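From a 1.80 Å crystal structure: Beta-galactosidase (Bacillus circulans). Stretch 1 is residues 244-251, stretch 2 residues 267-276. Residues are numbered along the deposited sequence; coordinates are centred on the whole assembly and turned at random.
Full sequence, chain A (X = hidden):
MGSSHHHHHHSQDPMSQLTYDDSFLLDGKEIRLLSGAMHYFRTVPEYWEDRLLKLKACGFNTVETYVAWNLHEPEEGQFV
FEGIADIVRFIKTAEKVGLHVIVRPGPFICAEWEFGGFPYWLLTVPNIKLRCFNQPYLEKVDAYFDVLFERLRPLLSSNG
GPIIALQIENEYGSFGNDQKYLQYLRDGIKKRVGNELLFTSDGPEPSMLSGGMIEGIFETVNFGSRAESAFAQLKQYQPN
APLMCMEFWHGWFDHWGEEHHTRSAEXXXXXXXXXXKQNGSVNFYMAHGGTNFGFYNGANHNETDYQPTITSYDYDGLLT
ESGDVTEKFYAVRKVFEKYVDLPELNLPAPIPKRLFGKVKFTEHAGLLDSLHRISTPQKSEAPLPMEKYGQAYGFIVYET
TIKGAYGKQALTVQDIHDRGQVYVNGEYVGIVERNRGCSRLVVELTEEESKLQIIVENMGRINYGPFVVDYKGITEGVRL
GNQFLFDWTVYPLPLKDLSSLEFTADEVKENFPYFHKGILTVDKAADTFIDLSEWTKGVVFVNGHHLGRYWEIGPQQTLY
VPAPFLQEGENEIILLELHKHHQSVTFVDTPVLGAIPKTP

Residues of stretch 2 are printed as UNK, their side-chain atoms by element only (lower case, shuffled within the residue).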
ATOM      1  N   MET A 244      16.510  -6.894  19.172  1.00 16.03           N
ATOM      2  CA  MET A 244      15.466  -5.998  18.724  1.00 15.33           C
ATOM      3  C   MET A 244      14.381  -6.673  17.870  1.00 17.09           C
ATOM      4  O   MET A 244      14.675  -7.347  16.971  1.00 16.77           O
ATOM      5  CB  MET A 244      16.018  -4.823  17.953  1.00 16.26           C
ATOM      6  CG  MET A 244      14.969  -3.813  17.691  1.00 14.05           C
ATOM      7  SD  MET A 244      15.691  -2.275  17.257  1.00 21.12           S
ATOM      8  CE  MET A 244      14.328  -1.243  17.239  1.00 23.56           C
ATOM      9  N   CYS A 245      13.131  -6.413  18.176  1.00 17.03           N
ATOM     10  CA  CYS A 245      12.032  -6.815  17.335  1.00 15.71           C
ATOM     11  C   CYS A 245      11.734  -5.666  16.409  1.00 15.81           C
ATOM     12  O   CYS A 245      11.179  -4.724  16.799  1.00 18.83           O
ATOM     13  CB  CYS A 245      10.815  -7.082  18.181  1.00 17.52           C
ATOM     14  SG  CYS A 245       9.367  -7.505  17.226  1.00 17.99           S
ATOM     15  N   MET A 246      12.196  -5.741  15.189  1.00 14.60           N
ATOM     16  CA  MET A 246      11.997  -4.672  14.239  1.00 18.54           C
ATOM     17  C   MET A 246      10.573  -4.436  13.704  1.00 16.36           C
ATOM     18  O   MET A 246      10.268  -3.369  13.318  1.00 16.09           O
ATOM     19  CB  MET A 246      13.034  -4.762  13.148  1.00 17.65           C
ATOM     20  CG  MET A 246      13.017  -3.671  12.247  1.00 17.53           C
ATOM     21  SD  MET A 246      13.401  -2.044  12.850  1.00 19.69           S
ATOM     22  CE  MET A 246      14.785  -2.339  13.841  1.00 19.42           C
ATOM     23  N   GLU A 247       9.759  -5.480  13.698  1.00 15.86           N
ATOM     24  CA  GLU A 247       8.339  -5.390  13.503  1.00 15.44           C
ATOM     25  C   GLU A 247       7.624  -6.268  14.546  1.00 14.31           C
ATOM     26  O   GLU A 247       7.657  -7.432  14.481  1.00 17.75           O
ATOM     27  CB  GLU A 247       7.930  -5.812  12.087  1.00 16.09           C
ATOM     28  CG  GLU A 247       8.700  -5.149  10.972  1.00 18.80           C
ATOM     29  CD  GLU A 247       8.352  -5.694   9.590  1.00 20.59           C
ATOM     30  OE1 GLU A 247       7.440  -6.520   9.500  1.00 19.70           O
ATOM     31  OE2 GLU A 247       9.050  -5.324   8.652  1.00 24.55           O
ATOM     32  N   PHE A 248       7.014  -5.646  15.524  1.00 14.54           N
ATOM     33  CA  PHE A 248       6.141  -6.330  16.461  1.00 14.45           C
ATOM     34  C   PHE A 248       4.740  -6.120  15.904  1.00 15.80           C
ATOM     35  O   PHE A 248       4.185  -5.057  16.007  1.00 15.05           O
ATOM     36  CB  PHE A 248       6.306  -5.749  17.865  1.00 12.93           C
ATOM     37  CG  PHE A 248       5.267  -6.191  18.875  1.00 13.85           C
ATOM     38  CD1 PHE A 248       4.747  -7.451  18.890  1.00 18.10           C
ATOM     39  CD2 PHE A 248       4.835  -5.328  19.854  1.00 16.00           C
ATOM     40  CE1 PHE A 248       3.818  -7.784  19.855  1.00 13.66           C
ATOM     41  CE2 PHE A 248       3.918  -5.690  20.738  1.00 14.24           C
ATOM     42  CZ  PHE A 248       3.434  -6.921  20.746  1.00 12.76           C
ATOM     43  N   TRP A 249       4.196  -7.181  15.331  1.00 15.93           N
ATOM     44  CA  TRP A 249       2.926  -7.128  14.662  1.00 16.68           C
ATOM     45  C   TRP A 249       1.845  -7.202  15.742  1.00 16.29           C
ATOM     46  O   TRP A 249       1.329  -8.232  16.034  1.00 16.84           O
ATOM     47  CB  TRP A 249       2.759  -8.286  13.640  1.00 17.65           C
ATOM     48  CG  TRP A 249       3.845  -8.353  12.652  1.00 16.35           C
ATOM     49  CD1 TRP A 249       4.374  -7.332  12.021  1.00 19.68           C
ATOM     50  CD2 TRP A 249       4.518  -9.516  12.178  1.00 17.63           C
ATOM     51  NE1 TRP A 249       5.355  -7.741  11.187  1.00 22.26           N
ATOM     52  CE2 TRP A 249       5.474  -9.094  11.282  1.00 18.96           C
ATOM     53  CE3 TRP A 249       4.416 -10.863  12.452  1.00 19.61           C
ATOM     54  CZ2 TRP A 249       6.315  -9.964  10.646  1.00 25.06           C
ATOM     55  CZ3 TRP A 249       5.260 -11.713  11.833  1.00 23.20           C
ATOM     56  CH2 TRP A 249       6.182 -11.268  10.939  1.00 23.39           C
ATOM     57  N   HIS A 250       1.547  -6.076  16.334  1.00 17.14           N
ATOM     58  CA  HIS A 250       0.609  -6.046  17.447  1.00 17.18           C
ATOM     59  C   HIS A 250      -0.828  -5.968  16.978  1.00 16.51           C
ATOM     60  O   HIS A 250      -1.738  -6.017  17.730  1.00 16.45           O
ATOM     61  CB  HIS A 250       0.900  -4.886  18.384  1.00 15.96           C
ATOM     62  CG  HIS A 250       0.496  -3.576  17.839  1.00 18.88           C
ATOM     63  ND1 HIS A 250       1.186  -2.941  16.840  1.00 20.25           N
ATOM     64  CD2 HIS A 250      -0.562  -2.800  18.109  1.00 15.05           C
ATOM     65  CE1 HIS A 250       0.585  -1.816  16.538  1.00 13.74           C
ATOM     66  NE2 HIS A 250      -0.474  -1.704  17.293  1.00 25.38           N
ATOM     67  N   GLY A 251      -0.968  -5.841  15.686  1.00 15.96           N
ATOM     68  CA  GLY A 251      -2.216  -5.780  15.001  1.00 16.98           C
ATOM     69  C   GLY A 251      -2.068  -6.622  13.745  1.00 16.51           C
ATOM     70  O   GLY A 251      -1.248  -7.457  13.724  1.00 15.88           O
ATOM     71  N   UNK A 267      -3.630  -8.759  25.140  1.00 16.54           N
ATOM     72  CA  UNK A 267      -2.755  -9.607  24.346  1.00 16.09           C
ATOM     73  C   UNK A 267      -1.460  -8.896  23.944  1.00 15.33           C
ATOM     74  O   UNK A 267      -0.421  -9.383  24.154  1.00 14.95           O
ATOM     75  o   UNK A 267      -2.584 -10.854  22.276  1.00 17.57           O
ATOM     76  c   UNK A 267      -3.435 -10.126  23.076  1.00 18.06           C
ATOM     77  N   UNK A 268      -1.590  -7.689  23.462  1.00 15.88           N
ATOM     78  CA  UNK A 268      -0.435  -6.946  23.075  1.00 17.55           C
ATOM     79  C   UNK A 268       0.506  -6.737  24.245  1.00 15.96           C
ATOM     80  O   UNK A 268       1.656  -6.899  24.137  1.00 19.12           O
ATOM     81  c   UNK A 268      -1.487  -5.838  21.268  1.00 14.70           C
ATOM     82  c   UNK A 268       0.294  -4.720  22.406  1.00 15.36           C
ATOM     83  c   UNK A 268      -0.850  -5.627  22.541  1.00 15.64           C
ATOM     84  N   UNK A 269      -0.040  -6.408  25.387  1.00 16.94           N
ATOM     85  CA  UNK A 269       0.792  -6.172  26.575  1.00 17.61           C
ATOM     86  C   UNK A 269       1.580  -7.423  26.936  1.00 16.89           C
ATOM     87  O   UNK A 269       2.716  -7.375  27.269  1.00 17.28           O
ATOM     88  c   UNK A 269      -0.454  -4.317  27.595  1.00 20.68           C
ATOM     89  c   UNK A 269       0.624  -5.934  29.038  1.00 19.07           C
ATOM     90  c   UNK A 269      -0.045  -5.700  27.751  1.00 18.29           C
ATOM     91  N   UNK A 270       0.965  -8.574  26.809  1.00 17.89           N
ATOM     92  CA  UNK A 270       1.641  -9.734  27.283  1.00 15.53           C
ATOM     93  C   UNK A 270       2.918  -9.971  26.491  1.00 18.35           C
ATOM     94  O   UNK A 270       3.935 -10.308  27.021  1.00 16.07           O
ATOM     95  c   UNK A 270       0.486 -13.307  27.928  1.00 38.73           C
ATOM     96  o   UNK A 270       0.966 -14.314  28.381  1.00 41.17           O
ATOM     97  c   UNK A 270       1.424 -12.191  27.469  1.00 31.90           C
ATOM     98  c   UNK A 270       0.739 -10.930  27.199  1.00 19.28           C
ATOM     99  o   UNK A 270      -0.692 -13.172  27.803  1.00 36.06           O
ATOM    100  N   UNK A 271       2.808  -9.831  25.195  1.00 13.74           N
ATOM    101  CA  UNK A 271       3.971  -9.971  24.341  1.00 14.37           C
ATOM    102  C   UNK A 271       5.000  -8.861  24.474  1.00 14.88           C
ATOM    103  O   UNK A 271       6.141  -9.104  24.397  1.00 16.92           O
ATOM    104  c   UNK A 271       3.652 -10.249  22.861  1.00 13.90           C
ATOM    105  o   UNK A 271       2.966 -11.480  22.742  1.00 16.94           O
ATOM    106  c   UNK A 271       4.881 -10.327  22.083  1.00 20.12           C
ATOM    107  N   UNK A 272       4.537  -7.648  24.676  1.00 14.78           N
ATOM    108  CA  UNK A 272       5.417  -6.531  24.826  1.00 14.86           C
ATOM    109  C   UNK A 272       6.277  -6.719  26.067  1.00 16.77           C
ATOM    110  O   UNK A 272       7.422  -6.494  26.044  1.00 15.47           O
ATOM    111  c   UNK A 272       5.382  -3.982  25.317  1.00 17.17           C
ATOM    112  c   UNK A 272       4.521  -2.834  25.375  1.00 14.75           C
ATOM    113  c   UNK A 272       4.618  -5.246  24.956  1.00 14.22           C
ATOM    114  c   UNK A 272       6.408  -3.776  24.338  1.00 15.69           C
ATOM    115  N   UNK A 273       5.669  -7.148  27.158  1.00 18.07           N
ATOM    116  CA  UNK A 273       6.390  -7.402  28.397  1.00 19.67           C
ATOM    117  C   UNK A 273       7.428  -8.478  28.170  1.00 19.70           C
ATOM    118  O   UNK A 273       8.515  -8.387  28.640  1.00 17.57           O
ATOM    119  o   UNK A 273       6.504  -6.296  31.422  1.00 33.37           O
ATOM    120  o   UNK A 273       4.725  -5.190  31.837  1.00 33.93           O
ATOM    121  c   UNK A 273       5.337  -6.018  31.198  1.00 32.94           C
ATOM    122  c   UNK A 273       4.628  -6.746  30.072  1.00 27.75           C
ATOM    123  c   UNK A 273       5.453  -7.830  29.518  1.00 22.57           C
ATOM    124  N   UNK A 274       7.074  -9.478  27.381  1.00 18.56           N
ATOM    125  CA  UNK A 274       7.983 -10.559  27.100  1.00 18.70           C
ATOM    126  C   UNK A 274       9.200  -9.972  26.429  1.00 17.77           C
ATOM    127  O   UNK A 274      10.266 -10.388  26.659  1.00 18.52           O
ATOM    128  o   UNK A 274       7.789 -15.123  25.321  1.00 28.24           O
ATOM    129  c   UNK A 274       7.327 -11.614  26.209  1.00 20.55           C
ATOM    130  c   UNK A 274       7.825 -12.993  26.378  1.00 28.07           C
ATOM    131  c   UNK A 274       7.313 -13.994  25.307  1.00 34.40           C
ATOM    132  o   UNK A 274       6.472 -13.634  24.475  1.00 33.49           O
ATOM    133  N   UNK A 275       8.979  -9.049  25.536  1.00 13.82           N
ATOM    134  CA  UNK A 275      10.070  -8.451  24.831  1.00 15.45           C
ATOM    135  C   UNK A 275      10.930  -7.620  25.756  1.00 15.09           C
ATOM    136  O   UNK A 275      12.103  -7.727  25.747  1.00 17.00           O
ATOM    137  c   UNK A 275      10.672  -6.686  23.184  1.00 15.00           C
ATOM    138  c   UNK A 275       8.319  -7.610  21.506  1.00 14.64           C
ATOM    139  c   UNK A 275       9.574  -7.538  23.709  1.00 13.29           C
ATOM    140  c   UNK A 275       8.926  -8.374  22.619  1.00 15.11           C
ATOM    141  N   UNK A 276      10.288  -6.763  26.506  1.00 14.33           N
ATOM    142  CA  UNK A 276      10.984  -5.772  27.303  1.00 14.41           C
ATOM    143  C   UNK A 276      11.828  -6.398  28.434  1.00 15.66           C
ATOM    144  O   UNK A 276      12.868  -5.913  28.757  1.00 18.13           O
ATOM    145  c   UNK A 276      10.008  -4.709  27.796  1.00 14.56           C
ATOM    146  c   UNK A 276      10.228  -3.144  25.957  1.00 16.36           C
ATOM    147  c   UNK A 276       9.240  -3.915  26.750  1.00 12.89           C
ATOM    148  c   UNK A 276       8.264  -2.983  27.387  1.00 16.63           C
TER

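Position 267 carries one carbon and then one oxygen, and neither atom touches stretch 1; a lone hydroxyl on CB makes this Ser267, whose OG comes no nearer than 6.7 Å, to His250 O.

Position 268 has three carbons, one bonded to CA and carrying the other two. This beta-branched, all-carbon pattern is valine, Val268. Its CA-to-CB bond points toward stretch 1, where CG2 lies 3.6 Å from His250 O and 3.9 Å from His250 CB, while CG1 is 4.1 Å from Phe248 CE2.

Position 269 repeats the three-carbon fork, but its CA-to-CB bond points away, with no contact; it is Val269.

At position 270 a chain of three carbons ends in two oxygens. Two oxygens on the third carbon mark a carboxylate, and three carbons to it give Glu270; its end leads away from stretch 1.

Position 271 shows one carbon bearing one oxygen and one carbon, the signature of Thr271. Its methyl CG2 approaches Phe248 CE1 to 3.5 Å, oblique to the ring.

Position 272 has four carbons forked at the second, hence Leu272. Its CA-to-CB bond points sideways, and its CB is 4.3 Å from Phe248 CE2.

Position 273 holds three carbons, the third carrying two oxygens, and is out of reach of stretch 1: Glu273. Its OE2 is hydrogen-bonded elsewhere in the structure.

Position 274 has the same three carbons and two terminal oxygens, also out of reach: Glu274. Both its carboxylate oxygens are hydrogen-bonded elsewhere in the structure.

Position 275 again has four carbons, but the fork is at the first and one arm is two carbons long, which identifies Ile275. With chi1 m and chi2 t, its CD1 reaches 4.2 Å from Cys245 CB and 4.3 Å from Phe248 CG, lying over one face of the ring.

Position 276 has four carbons forked at the second, out of reach of stretch 1; it is Leu276, with CG 8.2 Å from Phe248 CE2.

The contact is apolar packing with no hydrogen bond across it. Strand 247-249 and the helix run at 151°, nearly antiparallel, with axes 10.5 Å apart at closest approach, so Cys245 pairs with Ile275 and His250 with Val268. Spacings of three and four along the helix place 268, 271 and 275 on the side facing the strand. The Phe248 ring (chi1 t) touches Val268, Thr271 and Ile275, and Phe248 has the largest covered area, 93 of the 285 Å² buried in total. Its ring also meets backbone: CZ is 3.8 Å from Val268 O, near the ring plane, while that same oxygen accepts the helical hydrogen bond from Leu272 N at 3.0 Å.

Stretch 2 267-276: SVVETLEEIL
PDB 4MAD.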